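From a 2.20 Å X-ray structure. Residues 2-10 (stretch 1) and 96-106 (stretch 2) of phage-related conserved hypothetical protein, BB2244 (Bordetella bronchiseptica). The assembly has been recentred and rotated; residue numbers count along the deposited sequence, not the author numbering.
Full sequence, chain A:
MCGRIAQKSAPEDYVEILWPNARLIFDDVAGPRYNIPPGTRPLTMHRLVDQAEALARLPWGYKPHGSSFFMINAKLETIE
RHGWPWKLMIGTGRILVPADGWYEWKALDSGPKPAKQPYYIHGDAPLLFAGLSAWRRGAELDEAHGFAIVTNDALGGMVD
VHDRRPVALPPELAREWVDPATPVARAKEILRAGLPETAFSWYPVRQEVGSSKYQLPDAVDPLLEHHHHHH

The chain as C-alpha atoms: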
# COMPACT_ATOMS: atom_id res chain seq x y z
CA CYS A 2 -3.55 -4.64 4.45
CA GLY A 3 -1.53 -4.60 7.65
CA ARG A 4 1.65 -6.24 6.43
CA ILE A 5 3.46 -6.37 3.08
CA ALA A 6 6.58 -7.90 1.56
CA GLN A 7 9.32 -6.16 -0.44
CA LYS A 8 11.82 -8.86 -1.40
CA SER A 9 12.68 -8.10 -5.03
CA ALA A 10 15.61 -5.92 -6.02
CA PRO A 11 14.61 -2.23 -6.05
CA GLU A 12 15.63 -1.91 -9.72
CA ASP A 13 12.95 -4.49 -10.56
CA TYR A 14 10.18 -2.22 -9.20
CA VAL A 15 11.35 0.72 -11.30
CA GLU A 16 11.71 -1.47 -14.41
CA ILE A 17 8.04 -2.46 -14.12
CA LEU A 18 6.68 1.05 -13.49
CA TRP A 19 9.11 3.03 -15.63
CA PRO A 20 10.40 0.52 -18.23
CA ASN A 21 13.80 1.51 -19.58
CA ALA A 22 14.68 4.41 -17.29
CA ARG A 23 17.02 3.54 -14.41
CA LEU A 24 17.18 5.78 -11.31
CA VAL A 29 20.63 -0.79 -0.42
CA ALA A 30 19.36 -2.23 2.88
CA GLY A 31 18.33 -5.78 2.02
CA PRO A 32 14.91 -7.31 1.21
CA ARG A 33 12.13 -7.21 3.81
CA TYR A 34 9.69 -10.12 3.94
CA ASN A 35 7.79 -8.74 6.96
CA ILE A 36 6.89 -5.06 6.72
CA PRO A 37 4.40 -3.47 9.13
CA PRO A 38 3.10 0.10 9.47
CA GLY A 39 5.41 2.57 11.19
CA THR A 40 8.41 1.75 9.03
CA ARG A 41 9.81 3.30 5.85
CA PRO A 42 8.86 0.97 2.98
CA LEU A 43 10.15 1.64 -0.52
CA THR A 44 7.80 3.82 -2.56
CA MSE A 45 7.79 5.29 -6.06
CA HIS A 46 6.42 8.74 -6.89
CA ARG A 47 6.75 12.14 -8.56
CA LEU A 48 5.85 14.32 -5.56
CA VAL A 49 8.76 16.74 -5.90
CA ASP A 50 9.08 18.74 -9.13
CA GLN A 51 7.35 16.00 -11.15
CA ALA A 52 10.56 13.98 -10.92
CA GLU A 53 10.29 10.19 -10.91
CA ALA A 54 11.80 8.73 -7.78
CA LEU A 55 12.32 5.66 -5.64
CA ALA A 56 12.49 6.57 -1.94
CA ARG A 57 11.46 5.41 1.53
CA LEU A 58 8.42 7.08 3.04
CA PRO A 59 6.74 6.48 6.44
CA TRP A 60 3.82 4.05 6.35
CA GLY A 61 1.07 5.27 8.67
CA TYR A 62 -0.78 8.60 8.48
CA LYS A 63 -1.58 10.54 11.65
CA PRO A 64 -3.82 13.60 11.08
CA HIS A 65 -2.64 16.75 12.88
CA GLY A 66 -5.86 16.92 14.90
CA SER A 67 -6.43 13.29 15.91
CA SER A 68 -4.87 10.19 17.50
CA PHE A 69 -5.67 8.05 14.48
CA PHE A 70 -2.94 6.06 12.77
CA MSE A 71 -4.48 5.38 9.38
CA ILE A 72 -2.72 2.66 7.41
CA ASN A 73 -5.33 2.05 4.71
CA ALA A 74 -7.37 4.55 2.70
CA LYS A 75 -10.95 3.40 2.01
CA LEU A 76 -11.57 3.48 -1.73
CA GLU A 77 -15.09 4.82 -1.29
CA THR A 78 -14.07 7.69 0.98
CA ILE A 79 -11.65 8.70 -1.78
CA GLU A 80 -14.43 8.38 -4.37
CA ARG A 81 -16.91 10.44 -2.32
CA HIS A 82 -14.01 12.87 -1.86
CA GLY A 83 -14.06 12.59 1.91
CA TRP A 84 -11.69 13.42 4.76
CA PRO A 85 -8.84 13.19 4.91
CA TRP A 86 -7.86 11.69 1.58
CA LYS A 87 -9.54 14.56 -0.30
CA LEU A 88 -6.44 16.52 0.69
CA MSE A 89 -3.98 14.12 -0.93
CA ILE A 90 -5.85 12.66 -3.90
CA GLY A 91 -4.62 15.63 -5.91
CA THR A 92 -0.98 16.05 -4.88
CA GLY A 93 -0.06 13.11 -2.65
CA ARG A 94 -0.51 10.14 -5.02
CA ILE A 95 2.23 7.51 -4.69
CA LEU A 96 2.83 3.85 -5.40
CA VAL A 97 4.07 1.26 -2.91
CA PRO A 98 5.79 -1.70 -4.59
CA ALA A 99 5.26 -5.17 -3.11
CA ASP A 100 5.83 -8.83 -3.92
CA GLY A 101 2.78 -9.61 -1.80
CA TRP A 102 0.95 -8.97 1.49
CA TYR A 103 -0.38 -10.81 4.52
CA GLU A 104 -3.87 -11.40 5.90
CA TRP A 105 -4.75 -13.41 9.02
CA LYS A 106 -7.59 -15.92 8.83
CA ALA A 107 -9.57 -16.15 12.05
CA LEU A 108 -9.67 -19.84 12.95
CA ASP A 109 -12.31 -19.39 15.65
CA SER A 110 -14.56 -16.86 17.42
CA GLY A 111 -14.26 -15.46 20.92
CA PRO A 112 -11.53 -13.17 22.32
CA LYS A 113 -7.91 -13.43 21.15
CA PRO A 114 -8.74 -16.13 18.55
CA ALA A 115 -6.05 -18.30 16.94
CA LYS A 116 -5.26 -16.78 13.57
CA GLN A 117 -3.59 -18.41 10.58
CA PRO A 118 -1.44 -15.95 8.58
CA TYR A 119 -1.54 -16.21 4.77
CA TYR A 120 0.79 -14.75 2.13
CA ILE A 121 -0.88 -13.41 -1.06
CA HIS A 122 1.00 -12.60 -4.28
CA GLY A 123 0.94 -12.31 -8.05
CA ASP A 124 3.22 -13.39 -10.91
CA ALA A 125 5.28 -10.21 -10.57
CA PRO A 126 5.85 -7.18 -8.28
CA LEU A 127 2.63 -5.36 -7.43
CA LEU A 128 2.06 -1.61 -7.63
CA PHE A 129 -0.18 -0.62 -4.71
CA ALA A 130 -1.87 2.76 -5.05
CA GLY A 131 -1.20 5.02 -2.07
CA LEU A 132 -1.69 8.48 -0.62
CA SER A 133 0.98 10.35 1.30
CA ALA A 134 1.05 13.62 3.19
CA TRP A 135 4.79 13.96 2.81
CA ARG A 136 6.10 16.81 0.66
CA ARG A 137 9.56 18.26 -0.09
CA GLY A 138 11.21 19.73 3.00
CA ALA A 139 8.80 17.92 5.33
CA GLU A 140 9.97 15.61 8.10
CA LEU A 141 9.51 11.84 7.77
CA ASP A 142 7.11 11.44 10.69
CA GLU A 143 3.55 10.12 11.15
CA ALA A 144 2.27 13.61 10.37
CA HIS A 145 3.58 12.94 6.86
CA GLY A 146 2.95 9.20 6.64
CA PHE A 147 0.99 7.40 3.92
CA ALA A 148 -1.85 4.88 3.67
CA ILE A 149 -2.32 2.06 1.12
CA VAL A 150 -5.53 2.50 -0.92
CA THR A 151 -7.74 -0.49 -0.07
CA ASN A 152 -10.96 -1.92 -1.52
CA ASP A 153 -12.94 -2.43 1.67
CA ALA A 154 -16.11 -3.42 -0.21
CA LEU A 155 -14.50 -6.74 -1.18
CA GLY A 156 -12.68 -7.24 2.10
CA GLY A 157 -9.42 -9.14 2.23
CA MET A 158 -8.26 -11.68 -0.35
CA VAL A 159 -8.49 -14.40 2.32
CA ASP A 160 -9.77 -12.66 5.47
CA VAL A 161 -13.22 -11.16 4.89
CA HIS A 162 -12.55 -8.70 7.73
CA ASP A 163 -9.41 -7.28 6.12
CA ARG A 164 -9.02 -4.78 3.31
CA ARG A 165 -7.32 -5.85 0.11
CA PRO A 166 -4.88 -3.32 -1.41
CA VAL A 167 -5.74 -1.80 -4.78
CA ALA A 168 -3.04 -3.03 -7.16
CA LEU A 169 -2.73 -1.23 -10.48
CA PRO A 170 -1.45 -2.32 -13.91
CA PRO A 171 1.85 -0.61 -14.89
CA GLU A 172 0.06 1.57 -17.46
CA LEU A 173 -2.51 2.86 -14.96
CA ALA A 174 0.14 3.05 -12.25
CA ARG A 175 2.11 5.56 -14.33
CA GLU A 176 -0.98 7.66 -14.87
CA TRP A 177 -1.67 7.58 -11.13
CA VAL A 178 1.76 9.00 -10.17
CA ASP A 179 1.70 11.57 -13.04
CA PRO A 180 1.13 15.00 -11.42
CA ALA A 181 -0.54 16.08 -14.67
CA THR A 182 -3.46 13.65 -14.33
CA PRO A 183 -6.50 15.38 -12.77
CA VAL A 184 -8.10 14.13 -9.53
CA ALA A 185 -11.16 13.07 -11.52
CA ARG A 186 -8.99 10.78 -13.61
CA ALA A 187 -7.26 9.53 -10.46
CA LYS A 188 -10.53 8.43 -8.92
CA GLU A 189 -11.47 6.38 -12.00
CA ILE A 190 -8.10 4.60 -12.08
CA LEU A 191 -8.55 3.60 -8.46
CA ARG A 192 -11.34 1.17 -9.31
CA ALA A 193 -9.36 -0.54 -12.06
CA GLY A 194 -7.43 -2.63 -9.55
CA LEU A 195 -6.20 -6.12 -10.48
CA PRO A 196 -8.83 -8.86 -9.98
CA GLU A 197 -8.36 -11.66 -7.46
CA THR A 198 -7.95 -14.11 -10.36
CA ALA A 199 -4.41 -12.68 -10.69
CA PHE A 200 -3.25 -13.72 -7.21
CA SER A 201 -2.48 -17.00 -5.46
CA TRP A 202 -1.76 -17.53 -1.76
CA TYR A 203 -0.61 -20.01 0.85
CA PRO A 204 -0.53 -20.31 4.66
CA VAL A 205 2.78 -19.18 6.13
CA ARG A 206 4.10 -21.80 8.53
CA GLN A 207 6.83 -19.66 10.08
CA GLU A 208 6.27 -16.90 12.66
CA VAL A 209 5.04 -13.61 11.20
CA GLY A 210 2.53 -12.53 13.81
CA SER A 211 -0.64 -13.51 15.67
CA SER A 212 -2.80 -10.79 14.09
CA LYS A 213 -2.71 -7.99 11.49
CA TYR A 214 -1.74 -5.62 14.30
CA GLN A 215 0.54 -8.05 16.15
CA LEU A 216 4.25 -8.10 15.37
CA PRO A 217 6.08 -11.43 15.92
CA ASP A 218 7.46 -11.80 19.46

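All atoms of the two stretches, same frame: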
# COMPACT_ATOMS: atom_id res chain seq x y z
N CYS A 2 -4.97 -4.52 4.85
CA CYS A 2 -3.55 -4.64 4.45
C CYS A 2 -2.68 -4.13 5.59
O CYS A 2 -2.33 -2.96 5.64
CB CYS A 2 -3.29 -3.81 3.19
SG CYS A 2 -2.01 -4.53 2.16
N GLY A 3 -2.33 -5.02 6.52
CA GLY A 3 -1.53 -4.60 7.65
C GLY A 3 -0.08 -5.01 7.60
O GLY A 3 0.70 -4.64 8.47
N ARG A 4 0.29 -5.76 6.56
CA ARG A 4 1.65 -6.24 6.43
C ARG A 4 1.93 -6.52 4.95
O ARG A 4 1.09 -7.08 4.25
CB ARG A 4 1.80 -7.53 7.23
CG ARG A 4 3.20 -7.86 7.69
CD ARG A 4 3.61 -6.97 8.87
NE ARG A 4 2.71 -7.10 10.02
CZ ARG A 4 2.66 -8.16 10.83
NH1 ARG A 4 1.81 -8.18 11.85
NH2 ARG A 4 3.46 -9.20 10.63
N ILE A 5 3.11 -6.12 4.47
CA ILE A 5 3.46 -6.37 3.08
C ILE A 5 4.86 -6.96 3.00
O ILE A 5 5.57 -7.07 4.01
CB ILE A 5 3.47 -5.08 2.23
CG1 ILE A 5 4.49 -4.10 2.79
CG2 ILE A 5 2.07 -4.50 2.13
CD1 ILE A 5 4.75 -2.86 1.92
N ALA A 6 5.26 -7.34 1.79
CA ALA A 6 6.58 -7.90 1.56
C ALA A 6 7.27 -7.22 0.38
O ALA A 6 6.68 -7.09 -0.69
CB ALA A 6 6.48 -9.41 1.32
N GLN A 7 8.51 -6.78 0.60
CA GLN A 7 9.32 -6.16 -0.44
C GLN A 7 10.63 -6.95 -0.48
O GLN A 7 11.61 -6.61 0.20
CB GLN A 7 9.61 -4.69 -0.13
CG GLN A 7 8.39 -3.78 -0.24
CD GLN A 7 8.72 -2.30 -0.07
OE1 GLN A 7 9.63 -1.94 0.68
NE2 GLN A 7 7.97 -1.44 -0.75
N LYS A 8 10.65 -8.01 -1.28
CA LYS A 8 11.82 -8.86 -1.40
C LYS A 8 12.60 -8.80 -2.71
O LYS A 8 13.73 -9.27 -2.79
CB LYS A 8 11.44 -10.30 -1.08
CG LYS A 8 10.08 -10.74 -1.59
CD LYS A 8 9.66 -12.02 -0.88
CE LYS A 8 8.44 -12.65 -1.52
NZ LYS A 8 8.06 -13.92 -0.84
N SER A 9 12.00 -8.22 -3.75
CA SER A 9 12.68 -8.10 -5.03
C SER A 9 13.67 -6.95 -4.99
O SER A 9 13.58 -6.06 -4.14
CB SER A 9 11.70 -7.84 -6.16
OG SER A 9 10.87 -8.96 -6.38
N ALA A 10 14.61 -6.97 -5.92
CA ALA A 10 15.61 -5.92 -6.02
C ALA A 10 14.86 -4.64 -6.37
O ALA A 10 13.92 -4.65 -7.15
CB ALA A 10 16.60 -6.25 -7.12
N LEU A 96 2.96 5.27 -5.19
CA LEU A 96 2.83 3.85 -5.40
C LEU A 96 3.74 3.17 -4.39
O LEU A 96 4.82 3.67 -4.08
CB LEU A 96 3.24 3.46 -6.82
CG LEU A 96 2.35 4.07 -7.91
CD1 LEU A 96 3.06 4.06 -9.25
CD2 LEU A 96 1.04 3.27 -7.97
N VAL A 97 3.29 2.04 -3.85
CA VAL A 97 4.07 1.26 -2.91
C VAL A 97 4.28 -0.12 -3.51
O VAL A 97 3.36 -0.94 -3.56
CB VAL A 97 3.34 1.07 -1.56
CG1 VAL A 97 4.20 0.21 -0.64
CG2 VAL A 97 3.06 2.41 -0.90
N PRO A 98 5.50 -0.39 -3.99
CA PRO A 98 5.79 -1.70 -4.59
C PRO A 98 5.76 -2.81 -3.55
O PRO A 98 6.10 -2.60 -2.38
CB PRO A 98 7.17 -1.49 -5.20
CG PRO A 98 7.78 -0.48 -4.31
CD PRO A 98 6.67 0.50 -4.10
N ALA A 99 5.35 -4.01 -3.98
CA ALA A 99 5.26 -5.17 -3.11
C ALA A 99 5.17 -6.50 -3.86
O ALA A 99 4.51 -6.61 -4.90
CB ALA A 99 4.05 -5.03 -2.19
N ASP A 100 5.84 -7.50 -3.32
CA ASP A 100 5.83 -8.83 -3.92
C ASP A 100 4.56 -9.55 -3.45
O ASP A 100 4.11 -10.51 -4.08
CB ASP A 100 7.10 -9.56 -3.50
CG ASP A 100 8.35 -8.91 -4.08
OD1 ASP A 100 8.70 -9.23 -5.23
OD2 ASP A 100 8.96 -8.06 -3.40
N GLY A 101 3.99 -9.04 -2.36
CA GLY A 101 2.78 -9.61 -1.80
C GLY A 101 2.42 -9.00 -0.44
O GLY A 101 3.09 -8.07 0.03
N TRP A 102 1.36 -9.49 0.19
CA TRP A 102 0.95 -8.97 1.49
C TRP A 102 0.37 -10.09 2.35
O TRP A 102 0.14 -11.20 1.87
CB TRP A 102 -0.08 -7.83 1.31
CG TRP A 102 -1.45 -8.25 0.82
CD1 TRP A 102 -2.55 -8.50 1.59
CD2 TRP A 102 -1.85 -8.49 -0.53
NE1 TRP A 102 -3.61 -8.88 0.81
CE2 TRP A 102 -3.21 -8.89 -0.50
CE3 TRP A 102 -1.20 -8.41 -1.77
CZ2 TRP A 102 -3.93 -9.20 -1.66
CZ3 TRP A 102 -1.91 -8.73 -2.93
CH2 TRP A 102 -3.27 -9.12 -2.86
N TYR A 103 0.15 -9.80 3.63
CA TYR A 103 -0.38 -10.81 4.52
C TYR A 103 -1.75 -10.48 5.10
O TYR A 103 -2.06 -9.32 5.34
CB TYR A 103 0.57 -11.04 5.70
CG TYR A 103 2.00 -11.34 5.32
CD1 TYR A 103 2.89 -10.31 5.01
CD2 TYR A 103 2.47 -12.65 5.30
CE1 TYR A 103 4.22 -10.57 4.71
CE2 TYR A 103 3.79 -12.93 5.00
CZ TYR A 103 4.66 -11.88 4.70
OH TYR A 103 5.98 -12.17 4.42
N GLU A 104 -2.55 -11.52 5.30
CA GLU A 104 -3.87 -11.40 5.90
C GLU A 104 -4.00 -12.59 6.86
O GLU A 104 -3.57 -13.70 6.54
CB GLU A 104 -4.99 -11.49 4.85
CG GLU A 104 -5.00 -10.35 3.85
CD GLU A 104 -6.09 -10.52 2.82
OE1 GLU A 104 -6.12 -9.75 1.84
OE2 GLU A 104 -6.93 -11.43 2.99
N TRP A 105 -4.57 -12.36 8.03
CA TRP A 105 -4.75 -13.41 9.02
C TRP A 105 -6.18 -13.94 8.99
O TRP A 105 -7.16 -13.18 9.06
CB TRP A 105 -4.41 -12.87 10.41
CG TRP A 105 -2.94 -12.68 10.63
CD1 TRP A 105 -2.11 -13.45 11.41
CD2 TRP A 105 -2.11 -11.66 10.05
NE1 TRP A 105 -0.82 -12.97 11.35
CE2 TRP A 105 -0.79 -11.88 10.52
CE3 TRP A 105 -2.35 -10.59 9.18
CZ2 TRP A 105 0.28 -11.06 10.15
CZ3 TRP A 105 -1.28 -9.78 8.81
CH2 TRP A 105 0.02 -10.02 9.30
N LYS A 106 -6.29 -15.26 8.89
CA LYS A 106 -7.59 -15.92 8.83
C LYS A 106 -8.00 -16.38 10.22
O LYS A 106 -7.35 -17.23 10.82
CB LYS A 106 -7.50 -17.12 7.89
CG LYS A 106 -8.80 -17.87 7.68
CD LYS A 106 -9.85 -16.99 7.02
CE LYS A 106 -11.07 -17.79 6.59
NZ LYS A 106 -10.76 -18.82 5.55
O HOH W 1 -3.39 -7.75 6.88

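Asp100, Arg4 and Tyr103 bury the most surface where the segment at the N-terminus meets residues 96-106, and together they account for most of the polar links between the two. Asp100 sits at the corner between the strands of the second segment, with its CA-to-CB bond directed toward the first, and its carboxylate gathers the chain beyond Gln7. Asp100 OD2 accepts hydrogen bonds from two successive amides, Lys8 N at 2.7 Å and Ser9 N at 3.1 Å, while Asp100 OD1 receives a very short one, 2.5 Å, from Ser9 OG. The backbone of the same residue is also engaged: Asp100 N donates to Ala6 O at 2.8 Å, so that main chain and side chain both tie the corner to residues 6-9. The CA-to-CB bond of Gln7 points away, yet its side chain returns, and Gln7 NE2 donates to Pro98 O, just before the corner, at 2.7 Å in a nearly linear hydrogen bond.

After the corner the segments run antiparallel, at 155° between strand 5-7 and strand 101-106. Ala6 N bonds to Gly101 O (2.9 Å) and Tyr103 N to Arg4 O (2.9 Å). Between these links Ile5 faces Trp102 as a non-hydrogen-bonded pair, their CA atoms 3.9 Å apart; on this face Ile5 CG2 packs 4.0 Å from Trp102 CB.

Arg4 extends the contact through its side chain. Arg4 CG lies 3.6 Å from Tyr103 CD1, and farther out Trp105 CH2 lies over one face of the guanidinium, 3.6 Å from Arg4 CZ. The Tyr103 ring thus meets the aliphatic part of Arg4, and it also approaches Ala6, whose CB is 4.2 Å from Tyr103 CE1. Beyond Arg4 a water continues the connection, accepting from Gly3 N at 3.0 Å and donating to Tyr103 O at 2.6 Å.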